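Local coordinates for protein histidine kinase (Paraburkholderia phymatum, PDB 6NB0) that probably uses ATP to phosphorylate a protein histidine, acting as a sensor kinase in a phosphorelay, at residues A[48-53]-A[227-232]; A[184-189]-A[265-270]; A[199-204]-A[208-213]. One frame throughout, in Å; residues are numbered along the deposited sequence.

Interaction 1 (A[48-53]-A[227-232]); sequences RRSAET and PHVLEN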
loop_
_atom_site.group_PDB
_atom_site.type_symbol
_atom_site.label_atom_id
_atom_site.label_comp_id
_atom_site.label_asym_id
_atom_site.label_seq_id
_atom_site.Cartn_x
_atom_site.Cartn_y
_atom_site.Cartn_z
ATOM N N ARG A 48 2.343 -1.131 -9.257
ATOM C CA ARG A 48 1.051 -1.323 -8.599
ATOM C C ARG A 48 1.071 -2.565 -7.694
ATOM O O ARG A 48 0.629 -2.513 -6.534
ATOM C CB ARG A 48 -0.029 -1.406 -9.683
ATOM C CG ARG A 48 -1.489 -1.465 -9.235
ATOM C CD ARG A 48 -1.995 -2.878 -9.336
ATOM N NE ARG A 48 -3.418 -2.959 -9.036
ATOM C CZ ARG A 48 -4.362 -3.152 -9.943
ATOM N NH1 ARG A 48 -4.032 -3.301 -11.219
ATOM N NH2 ARG A 48 -5.634 -3.203 -9.568
ATOM N N ARG A 49 1.552 -3.699 -8.227
ATOM C CA ARG A 49 1.679 -4.932 -7.445
ATOM C C ARG A 49 2.598 -4.743 -6.247
ATOM O O ARG A 49 2.325 -5.260 -5.151
ATOM C CB ARG A 49 2.226 -6.062 -8.327
ATOM C CG ARG A 49 1.260 -6.531 -9.425
ATOM C CD ARG A 49 0.168 -7.467 -8.851
ATOM N NE ARG A 49 -0.716 -7.877 -9.942
ATOM C CZ ARG A 49 -1.909 -7.364 -10.205
ATOM N NH1 ARG A 49 -2.461 -6.419 -9.422
ATOM N NH2 ARG A 49 -2.563 -7.817 -11.277
ATOM N N SER A 50 3.721 -4.051 -6.447
ATOM C CA SER A 50 4.607 -3.750 -5.324
ATOM C C SER A 50 3.887 -2.959 -4.228
ATOM O O SER A 50 4.072 -3.237 -3.038
ATOM C CB SER A 50 5.832 -2.973 -5.815
ATOM O OG SER A 50 6.469 -3.682 -6.876
ATOM N N ALA A 51 3.103 -1.946 -4.603
ATOM C CA ALA A 51 2.425 -1.128 -3.597
ATOM C C ALA A 51 1.327 -1.911 -2.879
ATOM O O ALA A 51 1.154 -1.767 -1.655
ATOM C CB ALA A 51 1.859 0.143 -4.251
ATOM N N GLU A 52 0.581 -2.746 -3.622
ATOM C CA GLU A 52 -0.407 -3.644 -3.015
ATOM C C GLU A 52 0.244 -4.575 -2.000
ATOM O O GLU A 52 -0.281 -4.785 -0.898
ATOM C CB GLU A 52 -1.086 -4.497 -4.096
ATOM C CG GLU A 52 -1.923 -3.729 -5.116
ATOM C CD GLU A 52 -2.583 -4.662 -6.140
ATOM O OE1 GLU A 52 -1.860 -5.332 -6.904
ATOM O OE2 GLU A 52 -3.830 -4.740 -6.155
ATOM N N THR A 53 1.346 -5.212 -2.401
ATOM C CA THR A 53 2.087 -6.088 -1.501
ATOM C C THR A 53 2.451 -5.362 -0.212
ATOM O O THR A 53 2.288 -5.903 0.887
ATOM C CB THR A 53 3.355 -6.615 -2.197
ATOM O OG1 THR A 53 2.966 -7.451 -3.286
ATOM C CG2 THR A 53 4.180 -7.484 -1.217
ATOM N N PRO A 227 18.962 -7.468 -8.976
ATOM C CA PRO A 227 17.746 -6.644 -9.083
ATOM C C PRO A 227 16.681 -7.161 -8.128
ATOM O O PRO A 227 16.630 -8.347 -7.804
ATOM C CB PRO A 227 17.306 -6.813 -10.544
ATOM C CG PRO A 227 18.513 -7.368 -11.272
ATOM C CD PRO A 227 19.367 -8.082 -10.259
ATOM N N HIS A 228 15.809 -6.255 -7.688
ATOM C CA HIS A 228 14.723 -6.642 -6.797
ATOM C C HIS A 228 13.464 -5.880 -7.166
ATOM O O HIS A 228 13.524 -4.806 -7.766
ATOM C CB HIS A 228 15.083 -6.344 -5.333
ATOM C CG HIS A 228 16.235 -7.152 -4.830
ATOM N ND1 HIS A 228 16.135 -8.500 -4.564
ATOM C CD2 HIS A 228 17.508 -6.802 -4.539
ATOM C CE1 HIS A 228 17.304 -8.945 -4.129
ATOM N NE2 HIS A 228 18.152 -7.936 -4.112
ATOM N N VAL A 229 12.318 -6.442 -6.785
ATOM C CA VAL A 229 11.029 -5.770 -6.895
ATOM C C VAL A 229 10.427 -5.491 -5.514
ATOM O O VAL A 229 9.915 -4.398 -5.263
ATOM C CB VAL A 229 10.060 -6.614 -7.761
ATOM C CG1 VAL A 229 8.639 -6.106 -7.667
ATOM C CG2 VAL A 229 10.501 -6.624 -9.226
ATOM N N LEU A 230 10.492 -6.467 -4.611
ATOM C CA LEU A 230 9.880 -6.284 -3.294
ATOM C C LEU A 230 10.702 -5.313 -2.435
ATOM O O LEU A 230 11.901 -5.113 -2.639
ATOM C CB LEU A 230 9.721 -7.645 -2.596
ATOM C CG LEU A 230 8.885 -8.679 -3.374
ATOM C CD1 LEU A 230 8.792 -10.035 -2.633
ATOM C CD2 LEU A 230 7.441 -8.152 -3.695
ATOM N N GLU A 231 10.039 -4.725 -1.442
ATOM C CA GLU A 231 10.690 -3.734 -0.585
ATOM C C GLU A 231 11.897 -4.323 0.132
ATOM O O GLU A 231 11.883 -5.478 0.563
ATOM C CB GLU A 231 9.717 -3.199 0.461
ATOM C CG GLU A 231 8.648 -2.256 -0.033
ATOM C CD GLU A 231 7.728 -1.851 1.112
ATOM O OE1 GLU A 231 7.173 -2.771 1.776
ATOM O OE2 GLU A 231 7.578 -0.634 1.358
ATOM N N ASN A 232 12.928 -3.493 0.302
ATOM C CA ASN A 232 14.156 -3.956 0.936
ATOM C C ASN A 232 13.903 -4.516 2.342
ATOM O O ASN A 232 14.393 -5.601 2.695
ATOM C CB ASN A 232 15.177 -2.823 0.985
ATOM C CG ASN A 232 16.529 -3.286 1.491
ATOM O OD1 ASN A 232 16.773 -3.306 2.692
ATOM N ND2 ASN A 232 17.415 -3.658 0.572
HETATM O O HOH W 1 8.851 -2.462 -7.217
#
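Ser50 and Thr53, one turn apart on helix 44-68, face Val229 and Leu230 of the 227-232 loop, and no direct hydrogen bond joins the two segments. The polar link is a single water, which donates to Ser50 OG at 2.7 Å and to Val229 O at 2.9 Å. With OG anti to the carbonyl carbon (chi1 -54°), the Ser50 hydroxyl can bond back to Thr46 O while it accepts from the water.

Apolar contact comes from two methyl groups: Thr53 CG2 meets Leu230 CD2 at 4.1 Å, the two side chains crossing at about a right angle. The Thr53 hydroxyl turns back instead, OG1 bonding to Arg49 O at 2.9 Å. Thr53 N and OG1 reach that carbonyl oxygen from opposite faces of its plane.

Charges gather elsewhere on the helix. Glu52 OE1 takes Arg49 NH1 at 2.8 Å on its syn side, Arg48 NE forms a longer salt bridge to Glu52 OE2 at 3.4 Å, completing a network, and Glu174 pairs with both arginines.

Ala51 packs on Ala51 of the second subunit and Arg48 pairs with its Glu44, consistent with a dimerisation helix of a histidine kinase meeting a loop of the catalytic domain.

Interaction 2 (A[184-189]-A[265-270]); sequences VTFAVE and FEQGEF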
loop_
_atom_site.group_PDB
_atom_site.type_symbol
_atom_site.label_atom_id
_atom_site.label_comp_id
_atom_site.label_asym_id
_atom_site.label_seq_id
_atom_site.Cartn_x
_atom_site.Cartn_y
_atom_site.Cartn_z
ATOM N N VAL A 184 4.515 -16.020 -7.019
ATOM C CA VAL A 184 5.635 -16.300 -7.926
ATOM C C VAL A 184 6.802 -15.339 -7.685
ATOM O O VAL A 184 7.970 -15.751 -7.685
ATOM C CB VAL A 184 5.169 -16.246 -9.401
ATOM C CG1 VAL A 184 6.337 -16.615 -10.347
ATOM C CG2 VAL A 184 3.956 -17.216 -9.638
ATOM N N THR A 185 6.516 -14.047 -7.527
ATOM C CA THR A 185 7.589 -13.060 -7.349
ATOM C C THR A 185 8.426 -13.365 -6.104
ATOM O O THR A 185 9.658 -13.219 -6.116
ATOM C CB THR A 185 6.976 -11.660 -7.259
ATOM O OG1 THR A 185 6.360 -11.340 -8.516
ATOM C CG2 THR A 185 8.036 -10.600 -6.954
ATOM N N PHE A 186 7.776 -13.772 -5.016
ATOM C CA PHE A 186 8.531 -14.115 -3.806
ATOM C C PHE A 186 9.534 -15.228 -4.090
ATOM O O PHE A 186 10.702 -15.167 -3.666
ATOM C CB PHE A 186 7.561 -14.527 -2.688
ATOM C CG PHE A 186 8.266 -14.897 -1.395
ATOM C CD1 PHE A 186 8.692 -16.182 -1.166
ATOM C CD2 PHE A 186 8.527 -13.920 -0.440
ATOM C CE1 PHE A 186 9.385 -16.513 0.013
ATOM C CE2 PHE A 186 9.205 -14.226 0.736
ATOM C CZ PHE A 186 9.623 -15.523 0.968
ATOM N N ALA A 187 9.080 -16.282 -4.776
ATOM C CA ALA A 187 9.970 -17.398 -5.085
ATOM C C ALA A 187 11.120 -16.932 -5.958
ATOM O O ALA A 187 12.278 -17.307 -5.722
ATOM C CB ALA A 187 9.177 -18.523 -5.768
ATOM N N VAL A 188 10.826 -16.056 -6.935
ATOM C CA VAL A 188 11.873 -15.507 -7.796
ATOM C C VAL A 188 12.879 -14.715 -6.965
ATOM O O VAL A 188 14.096 -14.859 -7.137
ATOM C CB VAL A 188 11.254 -14.642 -8.913
ATOM C CG1 VAL A 188 12.356 -13.880 -9.670
ATOM C CG2 VAL A 188 10.459 -15.552 -9.879
ATOM N N GLU A 189 12.381 -13.873 -6.038
ATOM C CA GLU A 189 13.291 -13.086 -5.196
ATOM C C GLU A 189 14.195 -13.989 -4.382
ATOM O O GLU A 189 15.364 -13.656 -4.125
ATOM C CB GLU A 189 12.493 -12.154 -4.266
ATOM C CG GLU A 189 11.856 -10.938 -4.964
ATOM C CD GLU A 189 12.820 -9.760 -5.092
ATOM O OE1 GLU A 189 14.048 -9.987 -5.126
ATOM O OE2 GLU A 189 12.355 -8.608 -5.173
ATOM N N PHE A 265 -3.479 -20.320 3.091
ATOM C CA PHE A 265 -2.152 -20.105 2.514
ATOM C C PHE A 265 -1.110 -20.741 3.424
ATOM O O PHE A 265 -1.210 -20.636 4.645
ATOM C CB PHE A 265 -1.873 -18.614 2.350
ATOM C CG PHE A 265 -0.465 -18.320 1.938
ATOM C CD1 PHE A 265 -0.039 -18.638 0.675
ATOM C CD2 PHE A 265 0.446 -17.768 2.845
ATOM C CE1 PHE A 265 1.282 -18.392 0.284
ATOM C CE2 PHE A 265 1.772 -17.527 2.462
ATOM C CZ PHE A 265 2.185 -17.830 1.182
ATOM N N GLU A 266 -0.137 -21.442 2.841
ATOM C CA GLU A 266 0.904 -22.097 3.622
ATOM C C GLU A 266 2.252 -21.736 3.026
ATOM O O GLU A 266 2.489 -21.973 1.832
ATOM C CB GLU A 266 0.719 -23.620 3.649
ATOM C CG GLU A 266 -0.609 -24.067 4.227
ATOM C CD GLU A 266 -0.683 -25.562 4.450
ATOM O OE1 GLU A 266 -0.314 -26.326 3.534
ATOM O OE2 GLU A 266 -1.096 -25.970 5.551
ATOM N N GLN A 267 3.122 -21.161 3.856
ATOM C CA GLN A 267 4.508 -20.899 3.492
ATOM C C GLN A 267 5.372 -22.003 4.094
ATOM O O GLN A 267 5.487 -22.117 5.326
ATOM C CB GLN A 267 4.949 -19.521 3.984
ATOM C CG GLN A 267 6.374 -19.193 3.599
ATOM C CD GLN A 267 6.896 -17.985 4.307
ATOM O OE1 GLN A 267 6.171 -17.338 5.074
ATOM N NE2 GLN A 267 8.176 -17.677 4.086
ATOM N N GLY A 268 5.945 -22.852 3.238
ATOM C CA GLY A 268 6.858 -23.864 3.738
ATOM C C GLY A 268 8.175 -23.242 4.174
ATOM O O GLY A 268 8.467 -22.067 3.923
ATOM N N GLU A 269 8.997 -24.052 4.820
ATOM C CA GLU A 269 10.313 -23.567 5.199
ATOM C C GLU A 269 11.218 -23.508 3.969
ATOM O O GLU A 269 10.889 -24.024 2.893
ATOM C CB GLU A 269 10.920 -24.441 6.294
ATOM C CG GLU A 269 11.345 -25.821 5.836
ATOM C CD GLU A 269 12.226 -26.541 6.850
ATOM O OE1 GLU A 269 12.886 -25.867 7.674
ATOM O OE2 GLU A 269 12.259 -27.789 6.820
ATOM N N PHE A 270 12.339 -22.805 4.113
ATOM C CA PHE A 270 13.389 -22.846 3.098
ATOM C C PHE A 270 14.131 -24.164 3.283
ATOM O O PHE A 270 14.868 -24.337 4.257
ATOM C CB PHE A 270 14.329 -21.645 3.215
ATOM C CG PHE A 270 13.678 -20.309 2.886
ATOM C CD1 PHE A 270 13.154 -20.058 1.624
ATOM C CD2 PHE A 270 13.615 -19.294 3.834
ATOM C CE1 PHE A 270 12.588 -18.826 1.317
ATOM C CE2 PHE A 270 13.025 -18.059 3.528
ATOM C CZ PHE A 270 12.533 -17.828 2.273
#
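In a small, buried side-chain contact, Phe186 on helix 173-189 packs on Gln267, at the end of strand 264-267, and on Phe270, in the loop beyond it; the pair of phenylalanines is apolar, and Gln267 adds the nitrogen of its amide. The backbones stay well apart, the closest CA atoms, of Phe186 and Gln267, being 10.7 Å from each other, so side chains alone span the distance. The first bond of the Phe186 side chain points toward 265-270, and with CG anti to the backbone N (chi1 -180°) the CZ end of the ring is what reaches Gln267 and Phe270.

Phe186 CZ lies 3.9 Å from Phe270 CZ, and Phe186 CE1 is 4.1 Å from the same atom. The two phenylalanines come from opposite directions. Phe270 is poorly ordered, so its exact position deserves caution; a bound glycerol, probably from crystallisation, lies near its side chain.

Gln267 NE2 stands 4.1 Å from Phe186 CZ. The extended glutamine chain crosses the phenylalanine at about a right angle, and the amide and ring planes are 77° apart. OE1 accepts a hydrogen bond from Ser248 N, which helps to fix the amide.

A helix packs here on one face of the mixed sheet, as in the alpha/beta sandwich of histidine kinase catalytic domains. Phe186 also touches Val250 and Leu278 of strand 276-283, where Gln267 rests as well, while Phe270 leans on Trp214 of strand 207-214. Helix 173-189 is thereby joined, across strand 276-283, to strand 264-267, which is outermost within this chain.

Interaction 3 (A[199-204]-A[208-213]); sequences LDADVD and LRATVS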
loop_
_atom_site.group_PDB
_atom_site.type_symbol
_atom_site.label_atom_id
_atom_site.label_comp_id
_atom_site.label_asym_id
_atom_site.label_seq_id
_atom_site.Cartn_x
_atom_site.Cartn_y
_atom_site.Cartn_z
ATOM N N LEU A 199 4.993 -22.736 -11.200
ATOM C CA LEU A 199 3.632 -22.528 -10.721
ATOM C C LEU A 199 2.785 -23.713 -11.177
ATOM O O LEU A 199 2.633 -23.934 -12.388
ATOM C CB LEU A 199 3.074 -21.214 -11.277
ATOM C CG LEU A 199 1.588 -20.912 -11.011
ATOM C CD1 LEU A 199 1.302 -20.882 -9.519
ATOM C CD2 LEU A 199 1.224 -19.574 -11.639
ATOM N N ASP A 200 2.290 -24.501 -10.222
ATOM C CA ASP A 200 1.345 -25.593 -10.483
ATOM C C ASP A 200 -0.047 -25.099 -10.116
ATOM O O ASP A 200 -0.216 -24.509 -9.046
ATOM C CB ASP A 200 1.644 -26.826 -9.621
ATOM C CG ASP A 200 2.870 -27.569 -10.055
ATOM O OD1 ASP A 200 3.311 -27.383 -11.198
ATOM O OD2 ASP A 200 3.383 -28.363 -9.248
ATOM N N ALA A 201 -1.045 -25.357 -10.964
ATOM C CA ALA A 201 -2.393 -24.898 -10.614
ATOM C C ALA A 201 -3.437 -25.838 -11.186
ATOM O O ALA A 201 -3.309 -26.288 -12.324
ATOM C CB ALA A 201 -2.662 -23.480 -11.124
ATOM N N ASP A 202 -4.477 -26.120 -10.402
ATOM C CA ASP A 202 -5.553 -27.016 -10.825
ATOM C C ASP A 202 -6.775 -26.701 -9.971
ATOM O O ASP A 202 -6.696 -25.955 -8.988
ATOM C CB ASP A 202 -5.126 -28.491 -10.694
ATOM C CG ASP A 202 -5.915 -29.439 -11.606
ATOM O OD1 ASP A 202 -6.852 -28.996 -12.315
ATOM O OD2 ASP A 202 -5.599 -30.651 -11.604
ATOM N N VAL A 203 -7.895 -27.307 -10.327
ATOM C CA VAL A 203 -9.088 -27.251 -9.500
ATOM C C VAL A 203 -9.440 -28.663 -9.073
ATOM O O VAL A 203 -9.174 -29.644 -9.777
ATOM C CB VAL A 203 -10.268 -26.592 -10.242
ATOM C CG1 VAL A 203 -9.933 -25.127 -10.558
ATOM C CG2 VAL A 203 -10.558 -27.375 -11.516
ATOM N N ASP A 204 -10.043 -28.764 -7.900
ATOM C CA ASP A 204 -10.551 -30.028 -7.405
ATOM C C ASP A 204 -11.816 -29.718 -6.632
ATOM O O ASP A 204 -11.764 -28.963 -5.657
ATOM C CB ASP A 204 -9.539 -30.752 -6.515
ATOM C CG ASP A 204 -10.066 -32.113 -6.055
ATOM O OD1 ASP A 204 -9.830 -33.131 -6.750
ATOM O OD2 ASP A 204 -10.760 -32.158 -5.019
ATOM N N LEU A 208 -9.772 -24.059 -5.808
ATOM C CA LEU A 208 -8.614 -23.736 -6.646
ATOM C C LEU A 208 -7.349 -23.920 -5.823
ATOM O O LEU A 208 -7.255 -23.395 -4.709
ATOM C CB LEU A 208 -8.677 -22.293 -7.149
ATOM C CG LEU A 208 -7.398 -21.716 -7.772
ATOM C CD1 LEU A 208 -7.079 -22.345 -9.138
ATOM C CD2 LEU A 208 -7.436 -20.173 -7.900
ATOM N N ARG A 209 -6.370 -24.641 -6.378
ATOM C CA ARG A 209 -5.098 -24.901 -5.711
ATOM C C ARG A 209 -3.978 -24.388 -6.602
ATOM O O ARG A 209 -3.883 -24.790 -7.764
ATOM C CB ARG A 209 -4.908 -26.395 -5.435
ATOM C CG ARG A 209 -6.049 -27.029 -4.654
ATOM C CD ARG A 209 -5.926 -28.550 -4.617
ATOM N NE ARG A 209 -5.764 -29.131 -5.949
ATOM C CZ ARG A 209 -5.855 -30.429 -6.219
ATOM N NH1 ARG A 209 -6.119 -31.297 -5.251
ATOM N NH2 ARG A 209 -5.687 -30.862 -7.461
ATOM N N ALA A 210 -3.151 -23.496 -6.064
ATOM C CA ALA A 210 -1.988 -22.962 -6.772
ATOM C C ALA A 210 -0.779 -23.138 -5.871
ATOM O O ALA A 210 -0.805 -22.708 -4.710
ATOM C CB ALA A 210 -2.170 -21.483 -7.123
ATOM N N THR A 211 0.273 -23.771 -6.394
ATOM C CA THR A 211 1.477 -24.046 -5.623
ATOM C C THR A 211 2.672 -23.559 -6.420
ATOM O O THR A 211 2.768 -23.835 -7.621
ATOM C CB THR A 211 1.621 -25.543 -5.320
ATOM O OG1 THR A 211 0.525 -25.956 -4.496
ATOM C CG2 THR A 211 2.934 -25.812 -4.594
ATOM N N VAL A 212 3.561 -22.816 -5.766
ATOM C CA VAL A 212 4.836 -22.428 -6.358
ATOM C C VAL A 212 5.910 -23.258 -5.666
ATOM O O VAL A 212 5.947 -23.318 -4.431
ATOM C CB VAL A 212 5.092 -20.917 -6.222
ATOM C CG1 VAL A 212 6.509 -20.582 -6.622
ATOM C CG2 VAL A 212 4.109 -20.114 -7.089
ATOM N N SER A 213 6.733 -23.961 -6.450
ATOM C CA SER A 213 7.785 -24.794 -5.892
ATOM C C SER A 213 9.107 -24.463 -6.565
ATOM O O SER A 213 9.159 -24.203 -7.771
ATOM C CB SER A 213 7.473 -26.293 -6.033
ATOM O OG SER A 213 7.333 -26.681 -7.385
#
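Thr211 O receives the shortest bond between the two strands, from Asp200 N at 2.7 Å, and a weaker CA-H...O contact from Leu199 CA as well. Asp200 O returns the bond to Thr211 N at 2.8 Å. The next hydrogen-bonded pair repeats the pattern: Asp202 N gives to Arg209 O at 3.0 Å and Arg209 N to Asp202 O at 2.9 Å, the latter almost straight, with an N-H...O angle of 173°. Between and beyond these rungs sit the non-hydrogen-bonded pairs Leu199-Val212, Ala201-Ala210 and Val203-Leu208, the register of an antiparallel beta hairpin.

These non-hydrogen-bonded pairs put their apolar side chains on one face. With CG anti to the backbone N (chi1 173°), Leu199 leans across to the partner strand and its CD1 meets Val212 CG2 at 3.8 Å; Val203 CG1 reaches Leu208 CD1 at 4.2 Å. The other face carries Asp200, Asp202, Arg209 and Thr211. In one of two conformers of Arg209, and so only tentatively, Asp204 CB sits over the centre of one face of the guanidinium, 3.7 Å from Arg209 CZ. In this conformer the carboxylates of Asp202 and Asp204 attract the cation by charge alone, without a salt bridge.

On the apolar face, Leu199, Ala201, Val203 and Leu208 pack against helix 135-154, whereas Ala210 and Val212 meet helix 173-189. Within the sheet the hairpin is flanked by strand 157-161 beside 196-204 and by strand 276-283 beside 207-214.

In the fold
From the N terminus, interaction 1 opens on helix 44-68 and closes when the 227-232 loop returns to it. Interaction 2 starts inside that span, on helix 173-189, and closes beyond it at 265-270, so the two cross. Interaction 3, a tight hairpin, is nested within both. Glu189 ties interactions 1 and 2 together, its carboxylate receiving hydrogen bonds from His228 ND1 and Val229 N. Val212 does the same for interactions 2 and 3, packing on Val184 and Ala187. Interactions 1 and 3 do not touch, their centres lying about 23 Å apart. Helix 173-189 thus connects the N-terminal helix side with the sheet.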